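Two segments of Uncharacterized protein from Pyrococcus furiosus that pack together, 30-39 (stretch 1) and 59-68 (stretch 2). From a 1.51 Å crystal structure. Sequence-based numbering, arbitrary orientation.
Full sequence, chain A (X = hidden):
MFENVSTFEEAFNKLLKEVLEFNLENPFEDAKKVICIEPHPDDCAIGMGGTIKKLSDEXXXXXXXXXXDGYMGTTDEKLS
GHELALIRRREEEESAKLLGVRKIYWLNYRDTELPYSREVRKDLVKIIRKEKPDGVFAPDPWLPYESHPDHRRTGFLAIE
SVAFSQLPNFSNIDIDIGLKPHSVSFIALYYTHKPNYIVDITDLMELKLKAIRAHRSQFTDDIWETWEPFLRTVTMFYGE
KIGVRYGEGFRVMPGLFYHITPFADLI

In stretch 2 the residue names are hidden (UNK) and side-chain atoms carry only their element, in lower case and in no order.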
ATOM      1  N   ASP A  30       1.266  33.062 -25.661  1.00 33.14           N
ATOM      2  CA  ASP A  30       0.076  33.655 -25.038  1.00 34.09           C
ATOM      3  C   ASP A  30      -0.014  33.539 -23.464  1.00 30.65           C
ATOM      4  O   ASP A  30      -0.988  34.002 -22.851  1.00 30.70           O
ATOM      5  CB  ASP A  30      -1.206  33.100 -25.692  1.00 35.68           C
ATOM      6  CG  ASP A  30      -1.359  33.550 -27.181  1.00 43.61           C
ATOM      7  OD1 ASP A  30      -1.711  32.651 -27.994  1.00 50.66           O
ATOM      8  OD2 ASP A  30      -1.087  34.751 -27.508  1.00 50.91           O
ATOM      9  N   ALA A  31       1.028  32.987 -22.841  1.00 30.01           N
ATOM     10  CA  ALA A  31       0.913  32.575 -21.442  1.00 28.21           C
ATOM     11  C   ALA A  31       0.930  33.805 -20.553  1.00 25.47           C
ATOM     12  O   ALA A  31       1.720  34.763 -20.837  1.00 24.71           O
ATOM     13  CB  ALA A  31       2.080  31.711 -21.086  1.00 27.64           C
ATOM     14  N   LYS A  32       0.028  33.862 -19.601  1.00 22.04           N
ATOM     15  CA  LYS A  32      -0.024  34.819 -18.518  1.00 22.65           C
ATOM     16  C   LYS A  32       0.477  34.240 -17.166  1.00 21.17           C
ATOM     17  O   LYS A  32       1.013  34.957 -16.319  1.00 21.34           O
ATOM     18  CB  LYS A  32      -1.418  35.454 -18.324  1.00 25.25           C
ATOM     19  CG  LYS A  32      -1.827  36.293 -19.627  1.00 32.40           C
ATOM     20  CD  LYS A  32      -2.559  37.681 -19.319  1.00 52.57           C
ATOM     21  CE  LYS A  32      -4.099  37.619 -19.105  1.00 57.37           C
ATOM     22  NZ  LYS A  32      -4.779  36.813 -20.196  1.00 60.93           N
ATOM     23  N   LYS A  33       0.237  32.898 -16.970  1.00 18.62           N
ATOM     24  CA  LYS A  33       0.571  32.316 -15.663  1.00 17.09           C
ATOM     25  C   LYS A  33       0.995  30.868 -16.046  1.00 16.11           C
ATOM     26  O   LYS A  33       0.207  30.190 -16.732  1.00 17.58           O
ATOM     27  CB  LYS A  33      -0.620  32.330 -14.723  1.00 16.36           C
ATOM     28  CG  LYS A  33      -0.251  31.652 -13.391  1.00 17.96           C
ATOM     29  CD  LYS A  33      -1.369  31.411 -12.355  1.00 18.57           C
ATOM     30  CE  LYS A  33      -2.025  32.763 -11.940  1.00 19.39           C
ATOM     31  NZ  LYS A  33      -3.173  32.514 -11.001  1.00 20.78           N
ATOM     32  N   VAL A  34       2.153  30.460 -15.549  1.00 15.72           N
ATOM     33  CA  VAL A  34       2.589  29.031 -15.773  1.00 15.50           C
ATOM     34  C   VAL A  34       3.009  28.520 -14.436  1.00 14.85           C
ATOM     35  O   VAL A  34       3.467  29.196 -13.520  1.00 15.45           O
ATOM     36  CB  VAL A  34       3.702  28.911 -16.821  1.00 15.75           C
ATOM     37  CG1 VAL A  34       3.194  29.534 -18.153  1.00 15.73           C
ATOM     38  CG2 VAL A  34       5.003  29.618 -16.329  1.00 18.76           C
ATOM     39  N   ILE A  35       2.871  27.141 -14.331  1.00 14.69           N
ATOM     40  CA  ILE A  35       3.408  26.434 -13.172  1.00 14.75           C
ATOM     41  C   ILE A  35       4.553  25.543 -13.645  1.00 13.61           C
ATOM     42  O   ILE A  35       4.403  24.800 -14.645  1.00 15.41           O
ATOM     43  CB  ILE A  35       2.307  25.557 -12.525  1.00 14.36           C
ATOM     44  CG1 ILE A  35       1.322  26.527 -11.801  1.00 18.50           C
ATOM     45  CG2 ILE A  35       2.971  24.689 -11.485  1.00 18.31           C
ATOM     46  CD1 ILE A  35       0.235  25.766 -11.078  1.00 18.36           C
ATOM     47  N   CYS A  36       5.696  25.683 -12.929  1.00 14.16           N
ATOM     48  CA  CYS A  36       6.817  24.802 -13.214  1.00 13.82           C
ATOM     49  C   CYS A  36       6.962  23.862 -12.071  1.00 14.24           C
ATOM     50  O   CYS A  36       7.116  24.228 -10.921  1.00 13.91           O
ATOM     51  CB  CYS A  36       8.113  25.656 -13.297  1.00 14.49           C
ATOM     52  SG  CYS A  36       7.949  26.890 -14.697  1.00 20.07           S
ATOM     53  N   ILE A  37       6.808  22.559 -12.394  1.00 14.15           N
ATOM     54  CA  ILE A  37       6.810  21.490 -11.381  1.00 13.26           C
ATOM     55  C   ILE A  37       8.183  20.835 -11.342  1.00 13.45           C
ATOM     56  O   ILE A  37       8.726  20.376 -12.429  1.00 15.53           O
ATOM     57  CB  ILE A  37       5.770  20.447 -11.806  1.00 12.99           C
ATOM     58  CG1 ILE A  37       4.378  21.202 -11.800  1.00 14.69           C
ATOM     59  CG2 ILE A  37       5.709  19.379 -10.653  1.00 15.89           C
ATOM     60  CD1 ILE A  37       3.184  20.189 -12.113  1.00 16.70           C
ATOM     61  N   GLU A  38       8.786  20.801 -10.192  1.00 12.57           N
ATOM     62  CA  GLU A  38      10.149  20.227  -9.986  1.00 13.49           C
ATOM     63  C   GLU A  38      10.082  19.131  -8.984  1.00 13.05           C
ATOM     64  O   GLU A  38       9.481  19.244  -7.923  1.00 13.32           O
ATOM     65  CB  GLU A  38      11.226  21.261  -9.537  1.00 13.91           C
ATOM     66  CG  GLU A  38      10.727  22.120  -8.327  1.00 13.82           C
ATOM     67  CD  GLU A  38      11.756  23.181  -7.912  1.00 15.06           C
ATOM     68  OE1 GLU A  38      12.776  23.310  -8.586  1.00 15.39           O
ATOM     69  OE2 GLU A  38      11.599  23.789  -6.795  1.00 15.78           O
ATOM     70  N   PRO A  39      10.847  18.089  -9.217  1.00 11.92           N
ATOM     71  CA  PRO A  39      10.900  16.990  -8.213  1.00 12.24           C
ATOM     72  C   PRO A  39      11.576  17.378  -6.923  1.00 12.66           C
ATOM     73  O   PRO A  39      11.080  17.040  -5.831  1.00 13.20           O
ATOM     74  CB  PRO A  39      11.725  15.859  -8.953  1.00 12.34           C
ATOM     75  CG  PRO A  39      11.489  16.087 -10.434  1.00 11.53           C
ATOM     76  CD  PRO A  39      11.360  17.709 -10.580  1.00 11.69           C
ATOM     77  N   UNK A  59       6.680  39.350 -18.214  1.00 26.83           N
ATOM     78  CA  UNK A  59       5.535  39.622 -17.378  1.00 25.90           C
ATOM     79  C   UNK A  59       4.636  38.404 -17.113  1.00 26.37           C
ATOM     80  O   UNK A  59       3.558  38.547 -16.506  1.00 26.14           O
ATOM     81  N   UNK A  60       5.148  37.242 -17.550  1.00 23.25           N
ATOM     82  CA  UNK A  60       4.438  35.943 -17.164  1.00 22.68           C
ATOM     83  C   UNK A  60       4.663  35.691 -15.677  1.00 21.78           C
ATOM     84  O   UNK A  60       5.772  35.815 -15.170  1.00 23.80           O
ATOM     85  c   UNK A  60       4.796  35.071 -19.501  1.00 22.62           C
ATOM     86  c   UNK A  60       4.154  33.495 -17.742  1.00 21.56           C
ATOM     87  c   UNK A  60       5.001  34.838 -18.017  1.00 19.79           C
ATOM     88  N   UNK A  61       3.601  35.313 -14.951  1.00 20.22           N
ATOM     89  CA  UNK A  61       3.678  34.907 -13.568  1.00 18.75           C
ATOM     90  C   UNK A  61       4.068  33.402 -13.503  1.00 20.56           C
ATOM     91  O   UNK A  61       3.369  32.604 -14.094  1.00 20.08           O
ATOM     92  o   UNK A  61       0.084  35.440 -11.369  1.00 26.64           O
ATOM     93  c   UNK A  61       2.298  35.068 -12.861  1.00 20.09           C
ATOM     94  o   UNK A  61       0.965  34.606  -9.499  1.00 27.23           O
ATOM     95  c   UNK A  61       1.019  34.948 -10.689  1.00 22.22           C
ATOM     96  c   UNK A  61       2.344  34.784 -11.425  1.00 20.27           C
ATOM     97  N   UNK A  62       5.283  33.200 -13.019  1.00 17.41           N
ATOM     98  CA  UNK A  62       5.837  31.798 -12.934  1.00 17.20           C
ATOM     99  C   UNK A  62       5.767  31.427 -11.507  1.00 15.69           C
ATOM    100  O   UNK A  62       6.216  32.057 -10.558  1.00 16.87           O
ATOM    101  c   UNK A  62       7.326  31.736 -13.400  1.00 18.68           C
ATOM    102  c   UNK A  62       7.491  32.201 -14.849  1.00 17.58           C
ATOM    103  c   UNK A  62       7.777  30.282 -13.218  1.00 17.61           C
ATOM    104  N   UNK A  63       5.052  30.251 -11.299  1.00 14.73           N
ATOM    105  CA  UNK A  63       4.875  29.658  -9.950  1.00 14.02           C
ATOM    106  C   UNK A  63       5.511  28.249  -9.919  1.00 13.31           C
ATOM    107  O   UNK A  63       5.362  27.555 -10.901  1.00 15.93           O
ATOM    108  c   UNK A  63       3.320  29.518  -9.690  1.00 14.66           C
ATOM    109  c   UNK A  63       3.067  28.779  -8.361  1.00 17.40           C
ATOM    110  c   UNK A  63       2.715  30.974  -9.686  1.00 16.97           C
ATOM    111  c   UNK A  63       1.165  30.859  -9.816  1.00 20.22           C
ATOM    112  N   UNK A  64       6.155  27.940  -8.843  1.00 14.65           N
ATOM    113  CA  UNK A  64       6.768  26.538  -8.738  1.00 12.70           C
ATOM    114  C   UNK A  64       5.828  25.688  -7.862  1.00 14.16           C
ATOM    115  O   UNK A  64       5.204  26.159  -6.898  1.00 13.65           O
ATOM    116  c   UNK A  64       9.156  27.652 -10.018  1.00 14.45           C
ATOM    117  c   UNK A  64       9.231  27.160  -8.726  1.00 15.06           C
ATOM    118  c   UNK A  64       8.044  26.570  -7.964  1.00 14.21           C
ATOM    119  c   UNK A  64      11.507  28.118  -9.893  1.00 18.22           C
ATOM    120  c   UNK A  64      10.411  27.160  -8.015  1.00 17.15           C
ATOM    121  c   UNK A  64      10.369  28.161 -10.676  1.00 15.13           C
ATOM    122  c   UNK A  64      11.628  27.644  -8.632  1.00 18.51           C
ATOM    123  o   UNK A  64      12.654  28.648 -10.517  1.00 18.39           O
ATOM    124  N   UNK A  65       5.792  24.395  -8.261  1.00 13.30           N
ATOM    125  CA  UNK A  65       5.386  23.350  -7.288  1.00 12.85           C
ATOM    126  C   UNK A  65       6.612  22.452  -7.086  1.00 12.65           C
ATOM    127  O   UNK A  65       7.121  21.971  -8.129  1.00 13.86           O
ATOM    128  c   UNK A  65       1.794  22.595  -8.707  1.00 13.92           C
ATOM    129  c   UNK A  65       2.988  23.357  -7.972  1.00 13.19           C
ATOM    130  c   UNK A  65       4.240  22.487  -7.794  1.00 12.09           C
ATOM    131  c   UNK A  65       3.928  21.407  -6.722  1.00 13.41           C
ATOM    132  N   UNK A  66       7.068  22.329  -5.871  1.00 12.73           N
ATOM    133  CA  UNK A  66       8.217  21.445  -5.580  1.00 13.36           C
ATOM    134  C   UNK A  66       7.638  20.230  -4.903  1.00 13.57           C
ATOM    135  O   UNK A  66       7.049  20.278  -3.841  1.00 13.07           O
ATOM    136  s   UNK A  66      10.787  21.257  -4.623  1.00 15.73           S
ATOM    137  c   UNK A  66       9.239  22.218  -4.710  1.00 14.62           C
ATOM    138  N   UNK A  67       7.915  19.066  -5.513  1.00 10.93           N
ATOM    139  CA  UNK A  67       7.213  17.828  -5.013  1.00 11.30           C
ATOM    140  C   UNK A  67       7.789  17.299  -3.734  1.00 13.42           C
ATOM    141  O   UNK A  67       7.092  16.799  -2.876  1.00 13.75           O
ATOM    142  c   UNK A  67       7.025  16.997  -7.490  1.00 14.06           C
ATOM    143  c   UNK A  67       7.442  16.676  -6.031  1.00 12.98           C
ATOM    144  c   UNK A  67       4.367  15.785  -7.185  1.00 16.46           C
ATOM    145 se   UNK A  67       5.108  17.465  -7.624  1.00 14.13          SE
ATOM    146  N   UNK A  68       9.117  17.464  -3.506  1.00 11.54           N
ATOM    147  CA  UNK A  68       9.796  16.911  -2.365  1.00 11.99           C
ATOM    148  C   UNK A  68      10.661  17.947  -1.621  1.00 11.70           C
ATOM    149  O   UNK A  68      10.794  19.115  -2.070  1.00 14.60           O
ATOM    150  c   UNK A  68      10.034  14.654  -3.566  1.00 14.07           C
ATOM    151  c   UNK A  68      10.693  15.680  -2.660  1.00 12.36           C
ATOM    152  o   UNK A  68      11.914  16.157  -3.299  1.00 14.08           O
TER
HETATM  153  O   HOH W   1      -0.723  36.315 -14.040  1.00 40.46           O

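Position 59 has backbone atoms alone. Its phi is positive, at 89°, and it is the first residue to leave the helix before it, in a Schellman motif. A CB here would be jammed against the carbonyl oxygen of the preceding residue. This is Gly59.

Position 60 carries three carbons, one bearing the other two. The fork lies over the start of stretch 1, near Ala31 and Val34. Three carbons branched at CB make Val60. Its CG2 is 3.4 Å from Ala31 O, and its CG1 is 4.1 Å from Val34 CG1.

Position 61 has three carbons in a row, the third bearing two oxygens. The chain is extended and runs beside Lys33. A carboxylate at this length is Glu61. Its OE1 is 3.5 Å from Lys33 CE but 4.4 Å from Lys33 NZ, too far for a salt bridge. Water 1 donates to Glu61 OE1 at 2.9 Å and to Lys32 O at 3.2 Å, so it links the two stretches.

Position 62 again shows three carbons forked at the first. They point to the sheet face that holds Val34 and Cys36. This is Val62. Its CG2 meets Val34 CG2 at 3.9 Å, and its CG1 meets Cys36 SG at 3.7 Å.

Position 63 has four carbons, forked at the first, with one arm two carbons long. It shares a face with Lys33 and Ile35 and touches both. The pattern is Ile63. Its CD1 is 3.6 Å from Lys33 CD, and its CB is 4.2 Å from Ile35 CG1.

Position 64 has one carbon, then a six-carbon ring bearing an oxygen. The ring sits near Cys36 and Glu38. A phenol makes it Tyr64. Its CD1 is 4.0 Å from Cys36 CB, an oblique approach.

Position 65 repeats the four-carbon fork with one longer arm, on the face of Ile35 and Ile37. This is Ile65. Its CD1 reaches Ile35 CG2 at 3.7 Å.

Position 66 has one carbon and one sulfur. The sulfur is close to the carboxylate of Glu38. This is Cys66. Its SG lies 3.4 Å from Glu38 OE2.

Position 67 is an unbranched chain of two carbons, selenium and a carbon. The selenium rests against Ile37. It is Met67, present as selenomethionine. Its SE packs on Ile37 CG2 at 3.6 Å.

Position 68 has one carbon bearing an oxygen and a carbon, near Pro39. This is Thr68. Its OG1 donates to Pro39 O at 2.8 Å; Thr68 N adds a weak bond to the same oxygen at 3.1 Å.

The contact is a pair of neighbouring parallel strands, 33-38 and 61-68. Backbone bonds alternate in direction: Glu61 N gives to Lys32 O (2.9 Å), Val34 N to Glu61 O (2.9 Å), Ile63 N to Val34 O (2.9 Å). The ladder continues to Met67 N and Glu38 O (2.9 Å). Paired residues share a face, so Ile35, Ile37, Ile63 and Ile65 pack together, while Val34, Cys36, Val62 and Tyr64 line the other face.

Stretch 2 (59-68) GVEVIYICMT
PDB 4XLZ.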